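Local atomic coordinates of bifunctional endomannanase/endoglucanase (Caldanaerobius polysaccharolyticus, PDB entry 3W0K), a protein that probably hydrolyses internal beta-linkages of mannan and glucan chains as a family 5 glycoside hydrolase. Residues G260-F274 and P296-K308. Sequence-based numbering, arbitrary orientation.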
loop_
_atom_site.group_PDB
_atom_site.type_symbol
_atom_site.label_atom_id
_atom_site.label_comp_id
_atom_site.label_asym_id
_atom_site.label_seq_id
_atom_site.Cartn_x
_atom_site.Cartn_y
_atom_site.Cartn_z
ATOM N N GLY A 260 9.372 -2.934 -0.469
ATOM C CA GLY A 260 10.015 -4.044 0.201
ATOM C C GLY A 260 10.541 -5.091 -0.749
ATOM O O GLY A 260 10.408 -4.972 -1.970
ATOM N N CYS A 261 11.091 -6.149 -0.167
ATOM C CA CYS A 261 11.669 -7.241 -0.931
ATOM C C CYS A 261 11.219 -8.580 -0.364
ATOM O O CYS A 261 11.139 -8.753 0.855
ATOM C CB CYS A 261 13.193 -7.135 -0.863
ATOM S SG CYS A 261 14.085 -8.349 -1.839
ATOM N N PHE A 262 10.928 -9.525 -1.256
ATOM C CA PHE A 262 10.500 -10.868 -0.872
ATOM C C PHE A 262 11.686 -11.589 -0.212
ATOM O O PHE A 262 12.818 -11.098 -0.261
ATOM C CB PHE A 262 9.996 -11.613 -2.109
ATOM C CG PHE A 262 9.230 -12.872 -1.808
ATOM C CD1 PHE A 262 8.268 -12.905 -0.803
ATOM C CD2 PHE A 262 9.453 -14.023 -2.557
ATOM C CE1 PHE A 262 7.539 -14.065 -0.552
ATOM C CE2 PHE A 262 8.728 -15.188 -2.312
ATOM C CZ PHE A 262 7.769 -15.208 -1.309
ATOM N N ASN A 263 11.437 -12.756 0.376
ATOM C CA ASN A 263 12.485 -13.478 1.098
ATOM C C ASN A 263 13.302 -14.554 0.383
ATOM O O ASN A 263 13.930 -15.388 1.041
ATOM C CB ASN A 263 11.917 -14.034 2.410
ATOM C CG ASN A 263 10.936 -15.179 2.193
ATOM O OD1 ASN A 263 10.505 -15.449 1.070
ATOM N ND2 ASN A 263 10.591 -15.865 3.274
ATOM N N LYS A 264 13.306 -14.540 -0.946
ATOM C CA LYS A 264 14.081 -15.523 -1.704
ATOM C C LYS A 264 15.365 -14.906 -2.255
ATOM O O LYS A 264 16.289 -15.614 -2.658
ATOM C CB LYS A 264 13.238 -16.121 -2.832
ATOM C CG LYS A 264 12.045 -16.923 -2.340
ATOM C CD LYS A 264 12.478 -18.046 -1.411
ATOM C CE LYS A 264 11.277 -18.818 -0.891
ATOM N NZ LYS A 264 11.678 -19.925 0.020
ATOM N N THR A 265 15.416 -13.579 -2.243
ATOM C CA THR A 265 16.566 -12.816 -2.715
ATOM C C THR A 265 17.646 -12.849 -1.639
ATOM O O THR A 265 17.334 -12.822 -0.447
ATOM C CB THR A 265 16.150 -11.353 -2.974
ATOM O OG1 THR A 265 15.142 -11.326 -3.991
ATOM C CG2 THR A 265 17.340 -10.504 -3.408
ATOM N N SER A 266 18.910 -12.931 -2.048
ATOM C CA SER A 266 20.007 -12.956 -1.083
ATOM C C SER A 266 19.943 -11.668 -0.267
ATOM O O SER A 266 19.710 -10.590 -0.820
ATOM C CB SER A 266 21.356 -13.066 -1.795
ATOM O OG SER A 266 22.383 -13.356 -0.863
ATOM N N ASN A 267 20.149 -11.779 1.042
ATOM C CA ASN A 267 20.065 -10.611 1.907
ATOM C C ASN A 267 21.021 -9.475 1.586
ATOM O O ASN A 267 20.650 -8.310 1.704
ATOM C CB ASN A 267 20.189 -10.993 3.380
ATOM C CG ASN A 267 19.612 -9.935 4.288
ATOM O OD1 ASN A 267 18.439 -9.572 4.162
ATOM N ND2 ASN A 267 20.433 -9.404 5.187
ATOM N N ASP A 268 22.253 -9.799 1.198
ATOM C CA ASP A 268 23.218 -8.755 0.866
ATOM C C ASP A 268 22.721 -7.945 -0.332
ATOM O O ASP A 268 22.871 -6.725 -0.372
ATOM C CB ASP A 268 24.606 -9.352 0.587
ATOM C CG ASP A 268 24.650 -10.184 -0.682
ATOM O OD1 ASP A 268 25.542 -9.936 -1.521
ATOM O OD2 ASP A 268 23.799 -11.082 -0.844
ATOM N N VAL A 269 22.085 -8.632 -1.279
ATOM C CA VAL A 269 21.538 -7.998 -2.474
ATOM C C VAL A 269 20.333 -7.128 -2.107
ATOM O O VAL A 269 20.203 -5.997 -2.584
ATOM C CB VAL A 269 21.125 -9.063 -3.520
ATOM C CG1 VAL A 269 20.432 -8.412 -4.710
ATOM C CG2 VAL A 269 22.357 -9.834 -3.988
ATOM N N ALA A 270 19.473 -7.650 -1.238
ATOM C CA ALA A 270 18.286 -6.920 -0.796
ATOM C C ALA A 270 18.679 -5.648 -0.055
ATOM O O ALA A 270 18.142 -4.574 -0.328
ATOM C CB ALA A 270 17.425 -7.805 0.092
ATOM N N ILE A 271 19.625 -5.772 0.875
ATOM C CA ILE A 271 20.099 -4.629 1.648
ATOM C C ILE A 271 20.693 -3.556 0.739
ATOM O O ILE A 271 20.425 -2.376 0.925
ATOM C CB ILE A 271 21.133 -5.062 2.723
ATOM C CG1 ILE A 271 20.424 -5.800 3.864
ATOM C CG2 ILE A 271 21.906 -3.854 3.257
ATOM C CD1 ILE A 271 19.518 -4.912 4.713
ATOM N N ARG A 272 21.466 -3.976 -0.264
ATOM C CA ARG A 272 22.080 -3.035 -1.199
ATOM C C ARG A 272 21.004 -2.231 -1.933
ATOM O O ARG A 272 21.140 -1.023 -2.134
ATOM C CB ARG A 272 22.961 -3.780 -2.210
ATOM C CG ARG A 272 23.678 -2.871 -3.196
ATOM C CD ARG A 272 24.613 -1.911 -2.484
ATOM N NE ARG A 272 25.182 -0.929 -3.404
ATOM C CZ ARG A 272 24.597 0.216 -3.741
ATOM N NH1 ARG A 272 23.410 0.537 -3.232
ATOM N NH2 ARG A 272 25.206 1.048 -4.576
ATOM N N TRP A 273 19.928 -2.914 -2.309
ATOM C CA TRP A 273 18.816 -2.278 -2.999
ATOM C C TRP A 273 18.068 -1.348 -2.033
ATOM O O TRP A 273 17.722 -0.221 -2.392
ATOM C CB TRP A 273 17.889 -3.345 -3.589
ATOM C CG TRP A 273 16.576 -2.816 -4.060
ATOM C CD1 TRP A 273 16.308 -2.212 -5.255
ATOM C CD2 TRP A 273 15.353 -2.802 -3.317
ATOM N NE1 TRP A 273 14.989 -1.814 -5.297
ATOM C CE2 TRP A 273 14.383 -2.165 -4.119
ATOM C CE3 TRP A 273 14.987 -3.263 -2.045
ATOM C CZ2 TRP A 273 13.065 -1.975 -3.689
ATOM C CZ3 TRP A 273 13.681 -3.074 -1.618
ATOM C CH2 TRP A 273 12.735 -2.435 -2.438
ATOM N N PHE A 274 17.853 -1.812 -0.801
ATOM C CA PHE A 274 17.177 -0.997 0.215
ATOM C C PHE A 274 17.925 0.316 0.431
ATOM O O PHE A 274 17.315 1.371 0.587
ATOM C CB PHE A 274 17.097 -1.743 1.551
ATOM C CG PHE A 274 15.836 -2.542 1.738
ATOM C CD1 PHE A 274 14.602 -1.908 1.832
ATOM C CD2 PHE A 274 15.891 -3.925 1.869
ATOM C CE1 PHE A 274 13.439 -2.645 2.061
ATOM C CE2 PHE A 274 14.733 -4.672 2.097
ATOM C CZ PHE A 274 13.505 -4.028 2.192
ATOM N N PRO A 296 7.512 -12.340 5.008
ATOM C CA PRO A 296 8.572 -12.279 3.995
ATOM C C PRO A 296 9.058 -10.877 3.632
ATOM O O PRO A 296 10.252 -10.679 3.405
ATOM C CB PRO A 296 7.937 -12.984 2.799
ATOM C CG PRO A 296 7.036 -13.985 3.446
ATOM C CD PRO A 296 6.388 -13.167 4.535
ATOM N N PHE A 297 8.135 -9.920 3.547
ATOM C CA PHE A 297 8.472 -8.532 3.218
ATOM C C PHE A 297 8.655 -7.681 4.477
ATOM O O PHE A 297 8.624 -6.447 4.402
ATOM C CB PHE A 297 7.361 -7.890 2.375
ATOM C CG PHE A 297 7.320 -8.345 0.944
ATOM C CD1 PHE A 297 6.629 -9.495 0.585
ATOM C CD2 PHE A 297 7.930 -7.588 -0.052
ATOM C CE1 PHE A 297 6.540 -9.887 -0.754
ATOM C CE2 PHE A 297 7.849 -7.968 -1.392
ATOM C CZ PHE A 297 7.152 -9.122 -1.743
ATOM N N GLY A 298 8.853 -8.325 5.624
ATOM C CA GLY A 298 8.994 -7.580 6.869
ATOM C C GLY A 298 10.381 -7.476 7.472
ATOM O O GLY A 298 11.389 -7.758 6.820
ATOM N N ILE A 299 10.429 -7.015 8.719
ATOM C CA ILE A 299 11.691 -6.877 9.442
ATOM C C ILE A 299 11.853 -7.965 10.503
ATOM O O ILE A 299 12.939 -8.138 11.057
ATOM C CB ILE A 299 11.844 -5.490 10.127
ATOM C CG1 ILE A 299 10.746 -5.267 11.169
ATOM C CG2 ILE A 299 11.847 -4.383 9.087
ATOM C CD1 ILE A 299 11.021 -4.096 12.105
ATOM N N VAL A 300 10.781 -8.697 10.786
ATOM C CA VAL A 300 10.837 -9.748 11.796
ATOM C C VAL A 300 11.005 -11.121 11.163
ATOM O O VAL A 300 10.070 -11.648 10.565
ATOM C CB VAL A 300 9.570 -9.752 12.686
ATOM C CG1 VAL A 300 9.711 -10.791 13.799
ATOM C CG2 VAL A 300 9.341 -8.371 13.278
ATOM N N GLU A 301 12.212 -11.675 11.282
ATOM C CA GLU A 301 12.533 -12.998 10.743
ATOM C C GLU A 301 11.964 -13.219 9.342
ATOM O O GLU A 301 11.271 -14.207 9.094
ATOM C CB GLU A 301 12.019 -14.087 11.692
ATOM C CG GLU A 301 12.634 -14.037 13.082
ATOM C CD GLU A 301 12.107 -15.128 13.994
ATOM O OE1 GLU A 301 11.084 -14.898 14.674
ATOM O OE2 GLU A 301 12.719 -16.215 14.035
ATOM N N HIS A 302 12.260 -12.302 8.424
ATOM C CA HIS A 302 11.742 -12.413 7.064
ATOM C C HIS A 302 12.166 -13.698 6.353
ATOM O O HIS A 302 11.379 -14.274 5.603
ATOM C CB HIS A 302 12.084 -11.168 6.240
ATOM C CG HIS A 302 13.537 -10.818 6.238
ATOM N ND1 HIS A 302 14.053 -9.779 6.983
ATOM C CD2 HIS A 302 14.585 -11.366 5.578
ATOM C CE1 HIS A 302 15.356 -9.705 6.782
ATOM N NE2 HIS A 302 15.704 -10.656 5.934
ATOM N N GLY A 303 13.406 -14.133 6.577
ATOM C CA GLY A 303 13.869 -15.373 5.974
ATOM C C GLY A 303 14.888 -15.340 4.851
ATOM O O GLY A 303 15.284 -16.402 4.373
ATOM N N ARG A 304 15.325 -14.160 4.421
ATOM C CA ARG A 304 16.311 -14.088 3.341
ATOM C C ARG A 304 17.626 -14.753 3.721
ATOM O O ARG A 304 18.105 -14.612 4.848
ATOM C CB ARG A 304 16.588 -12.642 2.930
ATOM C CG ARG A 304 15.577 -12.071 1.962
ATOM C CD ARG A 304 16.019 -10.708 1.456
ATOM N NE ARG A 304 15.866 -9.672 2.471
ATOM C CZ ARG A 304 14.711 -9.073 2.744
ATOM N NH1 ARG A 304 13.620 -9.407 2.068
ATOM N NH2 ARG A 304 14.639 -8.159 3.703
ATOM N N PRO A 305 18.212 -15.520 2.790
ATOM C CA PRO A 305 19.482 -16.184 3.089
ATOM C C PRO A 305 20.582 -15.180 3.429
ATOM O O PRO A 305 20.751 -14.164 2.744
ATOM C CB PRO A 305 19.775 -16.968 1.806
ATOM C CG PRO A 305 19.010 -16.235 0.747
ATOM C CD PRO A 305 17.730 -15.878 1.446
ATOM N N GLY A 306 21.276 -15.439 4.533
ATOM C CA GLY A 306 22.349 -14.561 4.964
ATOM C C GLY A 306 21.955 -13.582 6.055
ATOM O O GLY A 306 22.820 -13.011 6.713
ATOM N N ALA A 307 20.654 -13.377 6.245
ATOM C CA ALA A 307 20.173 -12.456 7.267
ATOM C C ALA A 307 20.341 -13.006 8.681
ATOM O O ALA A 307 20.333 -14.221 8.896
ATOM C CB ALA A 307 18.712 -12.105 7.012
ATOM N N LYS A 308 20.506 -12.093 9.634
ATOM C CA LYS A 308 20.657 -12.429 11.047
ATOM C C LYS A 308 19.628 -11.608 11.815
ATOM O O LYS A 308 19.350 -10.462 11.457
ATOM C CB LYS A 308 22.063 -12.096 11.529
HETATM O O HOH W 1 10.864 -5.973 2.729
HETATM O O HOH W 2 13.957 -17.971 2.164
HETATM O O HOH W 3 17.100 -7.372 4.853
HETATM O O HOH W 4 23.212 -12.706 1.857
#
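Arg304, from the loop after strand 287-290, reaches Phe262 in the loop between strand 254-259 and helix 267-284, so that the loops after the last two strands of this TIM barrel are joined. Its long chain, bent at chi3 (-74°), passes Thr265 O and the small methyl of Ala270. At its end NH1 meets two carbonyls, Phe262 O at 3.0 Å and, through a weak bond, Cys261 O at 2.8 Å. NE gives a straighter bond to Asn267 OD1 (3.1 Å), with amide and guanidinium nearly coplanar, and the His302 ring covers one guanidinium face. Water 3 joins Asn267 OD1 to Arg304 NH2. With an alanine at Arg304, both carbonyls would probably lose this donor and Asn267 be freer to turn. Close by, the wide, flat Phe297 ring packs against backbone, Phe262 N over one face, while its CE1 meets Phe262 CD1 at 3.5 Å, ring planes 36° apart. The outer side is looser: Pro305 and Gly306 are exposed in a type II turn whose glycine adopts a positive phi, though Asn267 N to Pro305 O (3.0 Å) pins it to the helix start; water 2 bridges Asn263 O and Gly303 O. Deeper in, Asn263 CG sits between backbone N and carbonyl carbon (chi1 70°), bringing ND2 to His302 O at 2.9 Å, in the carbonyl plane.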